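Local coordinates for S-adenosylmethionine-dependent methyltransferase (Clostridium acetobutylicum, PDB 1Y8C), which probably transfers methyl groups from S-adenosylmethionine to an acceptor that is not yet identified, at residues 27-30 against 31-35; 119-122 against 123-126. All coordinates share one frame; numbering follows the deposited sequence.

Contact 1. Residues 27-30 against 31-35; sequences IIEK and CVENN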
ATOM      1  N   ILE A  27       8.263  -6.039   8.496  1.00 55.84           N
ATOM      2  CA  ILE A  27       8.861  -4.726   8.341  1.00 55.72           C
ATOM      3  C   ILE A  27       9.741  -4.367   9.522  1.00 57.08           C
ATOM      4  O   ILE A  27      10.854  -3.875   9.344  1.00 56.47           O
ATOM      5  CB  ILE A  27       7.800  -3.636   8.167  1.00 55.97           C
ATOM      6  CG1 ILE A  27       6.954  -3.926   6.925  1.00 55.38           C
ATOM      7  CG2 ILE A  27       8.477  -2.285   8.005  1.00 55.27           C
ATOM      8  CD1 ILE A  27       5.676  -3.122   6.857  1.00 52.06           C
ATOM      9  N   ILE A  28       9.246  -4.605  10.729  1.00 58.22           N
ATOM     10  CA  ILE A  28      10.030  -4.303  11.914  1.00 59.51           C
ATOM     11  C   ILE A  28      11.334  -5.100  11.856  1.00 60.93           C
ATOM     12  O   ILE A  28      12.418  -4.572  12.106  1.00 58.38           O
ATOM     13  CB  ILE A  28       9.283  -4.695  13.203  1.00 59.48           C
ATOM     14  CG1 ILE A  28       7.991  -3.906  13.323  1.00 57.52           C
ATOM     15  CG2 ILE A  28      10.170  -4.412  14.410  1.00 58.02           C
ATOM     16  CD1 ILE A  28       8.228  -2.415  13.440  1.00 62.49           C
ATOM     17  N   GLU A  29      11.207  -6.377  11.513  1.00 63.07           N
ATOM     18  CA  GLU A  29      12.344  -7.279  11.423  1.00 66.05           C
ATOM     19  C   GLU A  29      13.423  -6.713  10.507  1.00 64.92           C
ATOM     20  O   GLU A  29      14.612  -6.682  10.844  1.00 64.52           O
ATOM     21  CB  GLU A  29      11.872  -8.641  10.906  1.00 70.76           C
ATOM     22  CG  GLU A  29      12.954  -9.702  10.766  1.00 78.59           C
ATOM     23  CD  GLU A  29      12.470 -10.922   9.978  1.00 84.53           C
ATOM     24  OE1 GLU A  29      13.261 -11.892   9.822  1.00 86.30           O
ATOM     25  OE2 GLU A  29      11.299 -10.906   9.511  1.00 85.14           O
ATOM     26  N   LYS A  30      12.998  -6.264   9.338  1.00 64.17           N
ATOM     27  CA  LYS A  30      13.920  -5.692   8.377  1.00 63.57           C
ATOM     28  C   LYS A  30      14.517  -4.383   8.891  1.00 62.09           C
ATOM     29  O   LYS A  30      15.668  -4.060   8.601  1.00 59.80           O
ATOM     30  CB  LYS A  30      13.200  -5.520   7.038  1.00 63.59           C
ATOM     31  CG  LYS A  30      13.023  -6.860   6.332  1.00 64.45           C
ATOM     32  CD  LYS A  30      14.387  -7.370   5.872  1.00 67.02           C
ATOM     33  CE  LYS A  30      14.384  -8.847   5.493  1.00 68.07           C
ATOM     34  NZ  LYS A  30      14.253  -9.729   6.692  1.00 69.83           N
ATOM     35  N   CYS A  31      13.744  -3.647   9.678  1.00 62.06           N
ATOM     36  CA  CYS A  31      14.222  -2.393  10.252  1.00 64.01           C
ATOM     37  C   CYS A  31      15.363  -2.678  11.210  1.00 63.80           C
ATOM     38  O   CYS A  31      16.372  -1.969  11.219  1.00 65.10           O
ATOM     39  CB  CYS A  31      13.103  -1.694  11.010  1.00 64.19           C
ATOM     40  SG  CYS A  31      11.873  -0.968   9.932  1.00 67.13           S
ATOM     41  N   VAL A  32      15.185  -3.720  12.021  1.00 63.49           N
ATOM     42  CA  VAL A  32      16.191  -4.129  12.983  1.00 60.95           C
ATOM     43  C   VAL A  32      17.448  -4.612  12.267  1.00 61.43           C
ATOM     44  O   VAL A  32      18.553  -4.293  12.679  1.00 61.32           O
ATOM     45  CB  VAL A  32      15.654  -5.237  13.904  1.00 60.17           C
ATOM     46  CG1 VAL A  32      16.781  -5.811  14.737  1.00 57.43           C
ATOM     47  CG2 VAL A  32      14.574  -4.677  14.803  1.00 57.13           C
ATOM     48  N   GLU A  33      17.286  -5.366  11.187  1.00 61.67           N
ATOM     49  CA  GLU A  33      18.447  -5.847  10.456  1.00 64.27           C
ATOM     50  C   GLU A  33      19.213  -4.690   9.827  1.00 64.75           C
ATOM     51  O   GLU A  33      20.322  -4.873   9.328  1.00 65.96           O
ATOM     52  CB  GLU A  33      18.032  -6.816   9.352  1.00 65.50           C
ATOM     53  CG  GLU A  33      17.458  -8.143   9.828  1.00 69.74           C
ATOM     54  CD  GLU A  33      16.872  -8.959   8.677  1.00 72.80           C
ATOM     55  OE1 GLU A  33      17.407  -8.855   7.538  1.00 71.90           O
ATOM     56  OE2 GLU A  33      15.887  -9.706   8.917  1.00 72.52           O
ATOM     57  N   ASN A  34      18.625  -3.498   9.842  1.00 65.28           N
ATOM     58  CA  ASN A  34      19.273  -2.326   9.253  1.00 65.43           C
ATOM     59  C   ASN A  34      19.666  -1.274  10.288  1.00 65.96           C
ATOM     60  O   ASN A  34      19.798  -0.085   9.970  1.00 67.18           O
ATOM     61  CB  ASN A  34      18.354  -1.717   8.189  1.00 63.80           C
ATOM     62  CG  ASN A  34      18.342  -2.526   6.896  1.00 63.81           C
ATOM     63  OD1 ASN A  34      19.293  -2.485   6.109  1.00 62.66           O
ATOM     64  ND2 ASN A  34      17.270  -3.275   6.680  1.00 59.69           N
ATOM     65  N   ASN A  35      19.858  -1.730  11.523  1.00 66.19           N
ATOM     66  CA  ASN A  35      20.244  -0.868  12.636  1.00 65.80           C
ATOM     67  C   ASN A  35      19.441   0.428  12.669  1.00 65.83           C
ATOM     68  O   ASN A  35      19.951   1.481  13.042  1.00 67.00           O
ATOM     69  CB  ASN A  35      21.736  -0.543  12.544  1.00 65.42           C
ATOM     70  CG  ASN A  35      22.588  -1.775  12.305  1.00 65.50           C
ATOM     71  OD1 ASN A  35      22.417  -2.798  12.967  1.00 64.71           O
ATOM     72  ND2 ASN A  35      23.523  -1.678  11.358  1.00 62.69           N
TER

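Contact 2. Residues 119-122 against 123-126; sequences DDLK and KYFK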
ATOM      1  N   ASP A 119       5.752   9.025 -15.297  1.00 65.34           N
ATOM      2  CA  ASP A 119       6.333  10.264 -14.806  1.00 65.47           C
ATOM      3  C   ASP A 119       5.958  10.561 -13.374  1.00 64.70           C
ATOM      4  O   ASP A 119       6.808  10.960 -12.576  1.00 63.90           O
ATOM      5  CB  ASP A 119       5.949  11.423 -15.710  1.00 67.43           C
ATOM      6  CG  ASP A 119       6.845  11.507 -16.918  1.00 72.36           C
ATOM      7  OD1 ASP A 119       8.080  11.426 -16.716  1.00 73.35           O
ATOM      8  OD2 ASP A 119       6.341  11.647 -18.058  1.00 74.46           O
ATOM      9  N   ASP A 120       4.687  10.366 -13.046  1.00 64.08           N
ATOM     10  CA  ASP A 120       4.230  10.601 -11.692  1.00 64.14           C
ATOM     11  C   ASP A 120       4.872   9.597 -10.740  1.00 63.05           C
ATOM     12  O   ASP A 120       5.004   9.864  -9.548  1.00 63.27           O
ATOM     13  CB  ASP A 120       2.712  10.480 -11.606  1.00 65.31           C
ATOM     14  CG  ASP A 120       2.003  11.686 -12.158  1.00 68.89           C
ATOM     15  OD1 ASP A 120       2.459  12.814 -11.881  1.00 72.01           O
ATOM     16  OD2 ASP A 120       0.979  11.516 -12.860  1.00 72.10           O
ATOM     17  N   LEU A 121       5.257   8.440 -11.267  1.00 61.30           N
ATOM     18  CA  LEU A 121       5.884   7.413 -10.450  1.00 60.41           C
ATOM     19  C   LEU A 121       7.311   7.840 -10.138  1.00 60.47           C
ATOM     20  O   LEU A 121       7.832   7.565  -9.053  1.00 61.03           O
ATOM     21  CB  LEU A 121       5.878   6.067 -11.181  1.00 59.70           C
ATOM     22  CG  LEU A 121       6.352   4.848 -10.384  1.00 58.01           C
ATOM     23  CD1 LEU A 121       5.438   4.597  -9.192  1.00 58.22           C
ATOM     24  CD2 LEU A 121       6.370   3.661 -11.297  1.00 59.27           C
ATOM     25  N   LYS A 122       7.942   8.512 -11.096  1.00 59.90           N
ATOM     26  CA  LYS A 122       9.300   9.008 -10.913  1.00 59.65           C
ATOM     27  C   LYS A 122       9.278  10.104  -9.854  1.00 58.66           C
ATOM     28  O   LYS A 122      10.104  10.110  -8.944  1.00 57.92           O
ATOM     29  CB  LYS A 122       9.856   9.556 -12.232  1.00 60.59           C
ATOM     30  CG  LYS A 122      10.412   8.475 -13.154  1.00 64.49           C
ATOM     31  CD  LYS A 122      10.840   9.021 -14.514  1.00 67.06           C
ATOM     32  CE  LYS A 122      11.329   7.888 -15.418  1.00 71.07           C
ATOM     33  NZ  LYS A 122      11.522   8.282 -16.850  1.00 70.93           N
ATOM     34  N   LYS A 123       8.323  11.023  -9.977  1.00 57.57           N
ATOM     35  CA  LYS A 123       8.186  12.112  -9.023  1.00 58.43           C
ATOM     36  C   LYS A 123       8.003  11.519  -7.632  1.00 59.19           C
ATOM     37  O   LYS A 123       8.589  11.984  -6.649  1.00 60.98           O
ATOM     38  CB  LYS A 123       6.995  12.996  -9.406  1.00 58.91           C
ATOM     39  CG  LYS A 123       7.224  13.760 -10.703  1.00 61.46           C
ATOM     40  CD  LYS A 123       6.026  14.606 -11.141  1.00 66.02           C
ATOM     41  CE  LYS A 123       5.748  15.797 -10.212  1.00 68.82           C
ATOM     42  NZ  LYS A 123       5.098  15.439  -8.916  1.00 68.92           N
ATOM     43  N   TYR A 124       7.195  10.471  -7.575  1.00 56.91           N
ATOM     44  CA  TYR A 124       6.914   9.743  -6.352  1.00 56.98           C
ATOM     45  C   TYR A 124       8.215   9.239  -5.696  1.00 54.91           C
ATOM     46  O   TYR A 124       8.511   9.588  -4.566  1.00 54.54           O
ATOM     47  CB  TYR A 124       5.980   8.582  -6.697  1.00 56.70           C
ATOM     48  CG  TYR A 124       5.821   7.522  -5.644  1.00 57.52           C
ATOM     49  CD1 TYR A 124       5.145   7.780  -4.459  1.00 58.05           C
ATOM     50  CD2 TYR A 124       6.290   6.228  -5.872  1.00 57.48           C
ATOM     51  CE1 TYR A 124       4.930   6.765  -3.525  1.00 58.80           C
ATOM     52  CE2 TYR A 124       6.085   5.214  -4.957  1.00 57.41           C
ATOM     53  CZ  TYR A 124       5.401   5.482  -3.787  1.00 59.18           C
ATOM     54  OH  TYR A 124       5.168   4.455  -2.903  1.00 61.21           O
ATOM     55  N   PHE A 125       8.991   8.429  -6.409  1.00 54.35           N
ATOM     56  CA  PHE A 125      10.237   7.912  -5.859  1.00 53.93           C
ATOM     57  C   PHE A 125      11.142   9.048  -5.447  1.00 54.51           C
ATOM     58  O   PHE A 125      11.809   8.979  -4.412  1.00 53.91           O
ATOM     59  CB  PHE A 125      10.963   7.019  -6.874  1.00 55.06           C
ATOM     60  CG  PHE A 125      10.327   5.661  -7.057  1.00 56.47           C
ATOM     61  CD1 PHE A 125      10.401   5.006  -8.282  1.00 55.41           C
ATOM     62  CD2 PHE A 125       9.638   5.046  -6.011  1.00 55.01           C
ATOM     63  CE1 PHE A 125       9.793   3.775  -8.463  1.00 57.20           C
ATOM     64  CE2 PHE A 125       9.031   3.818  -6.189  1.00 55.41           C
ATOM     65  CZ  PHE A 125       9.108   3.176  -7.413  1.00 55.36           C
ATOM     66  N   LYS A 126      11.181  10.100  -6.257  1.00 55.57           N
ATOM     67  CA  LYS A 126      12.016  11.246  -5.921  1.00 55.39           C
ATOM     68  C   LYS A 126      11.463  11.883  -4.640  1.00 52.58           C
ATOM     69  O   LYS A 126      12.221  12.205  -3.727  1.00 51.36           O
ATOM     70  CB  LYS A 126      12.034  12.268  -7.068  1.00 57.03           C
ATOM     71  CG  LYS A 126      12.912  13.475  -6.767  1.00 61.02           C
ATOM     72  CD  LYS A 126      12.929  14.502  -7.897  1.00 64.69           C
ATOM     73  CE  LYS A 126      13.463  15.866  -7.399  1.00 67.56           C
ATOM     74  NZ  LYS A 126      14.822  15.786  -6.735  1.00 69.13           N
TER

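Contact 1. Residues 27-30 against 31-35
The side-chain amide of N34 folds back on the last turn of helix 20-32 and donates to a backbone carbonyl there. N34 ND2 bonds to K30 O at 2.6 Å. The bond is moderately bent, and the donor sits 32° out of the carbonyl plane. N34 CG stands beside its own backbone N (chi1 -76°), which turns the amide back along the helix. Around it the helix ends in a Schellman motif, with L36 N on C31 O and N35 N on V32 O. N35, with positive phi, is the C-prime residue. Upstream the ordinary i to i+4 pattern holds, with C31 N on I27 O, V32 N on I28 O and E33 N on E29 O.

E29, K30 and E33 form a salt-bridge network in which the two glutamates are exposed and the lysine is buried. K30 NZ meets E33 OE2 at 2.8 Å, on the syn side but well out of the carboxylate plane. The lysine bends at chi2 and chi4, and its CE also lies near E33 OE1 at 3.6 Å. K30 and E33 run alongside one another. E29 OE1 is a long partner of K30 NZ, at 3.9 Å. E29 and E33 also lie side by side, OE1 to OE2 3.5 Å, with their carboxylates turned 73° apart.

The apolar contacts are few. I27 CG2 reaches C31 SG at 4.1 Å, and I28 CG2 faces V32 CG2 at 4.4 Å. I27 also packs on I139 of strand 136-143, while K30 and N34 touch L241 of strand 237-244. The lysine ammonium probably eases the repulsion between the two glutamates. The N34 amide gives K30 O a side-chain donor in the last turn.

Contact 2. Residues 119-122 against 123-126
Helix 118-129 packs alongside helix 205-214, and residues 119-126 are two turns of it. Four i to i+4 backbone bonds join the turns. K123 N donates to D119 O, Y124 N to D120 O, F125 N to L121 O and K126 N to K122 O.

L121 carries the apolar part. Its CD1 touches Y124 CD2 at 3.8 Å, and the two side chains cross at a slant. Its CG meets F125 CE1 at 4.1 Å, and leucine and phenylalanine run alongside one another. Y124 CG is anti to its own backbone N (chi1 166°), whereas F125 CG stands beside its backbone N (chi1 -74°). Y124 and F125 lie three and four residues after L121, and position and chi1 together bring Y124 CD2 to L121 CD1 and F125 CE1 to L121 CG. L121 O lies at the edge of the tyrosine ring, in its plane, 3.8 Å from Y124 CD2. Y124 OH has a weak hydrogen bond to T112 OG1. L121 and F125 both pack on Y211 of helix 205-214.

The other side is polar. D120 and K123 extend alongside each other, and D120 OD1 comes within 4.1 Å of K123 CD. K123 NZ is hydrogen-bonded to N95 OD1. D120 OD1 stays 4.8 Å from K123 NZ, too far for a salt bridge.

The contact thus has two characters. Leucine and aromatic carbons fill the buried side. On the polar side D120 probably gives K123 a favourable field at a distance, while the direct bond of the ammonium goes to N95.

Overall arrangement
Both contacts are local, each within a single helix, so neither closes a long loop. Contact 1 comes first along the chain, at the C-terminal end of helix 20-32, ahead of strand 40-44 of the mixed sheet. Contact 2 follows much later, in helix 118-129, between strands 104-107 and 136-143 of that sheet. They stand in series and neither nest nor cross. Their centres are 25 Å apart and their nearest atoms about 12 Å. Contact 1 rests on strands 136-143 and 237-244 and on helix 52-55. Contact 2 leans on helix 205-214, which follows the separate four-stranded antiparallel sheet in the chain.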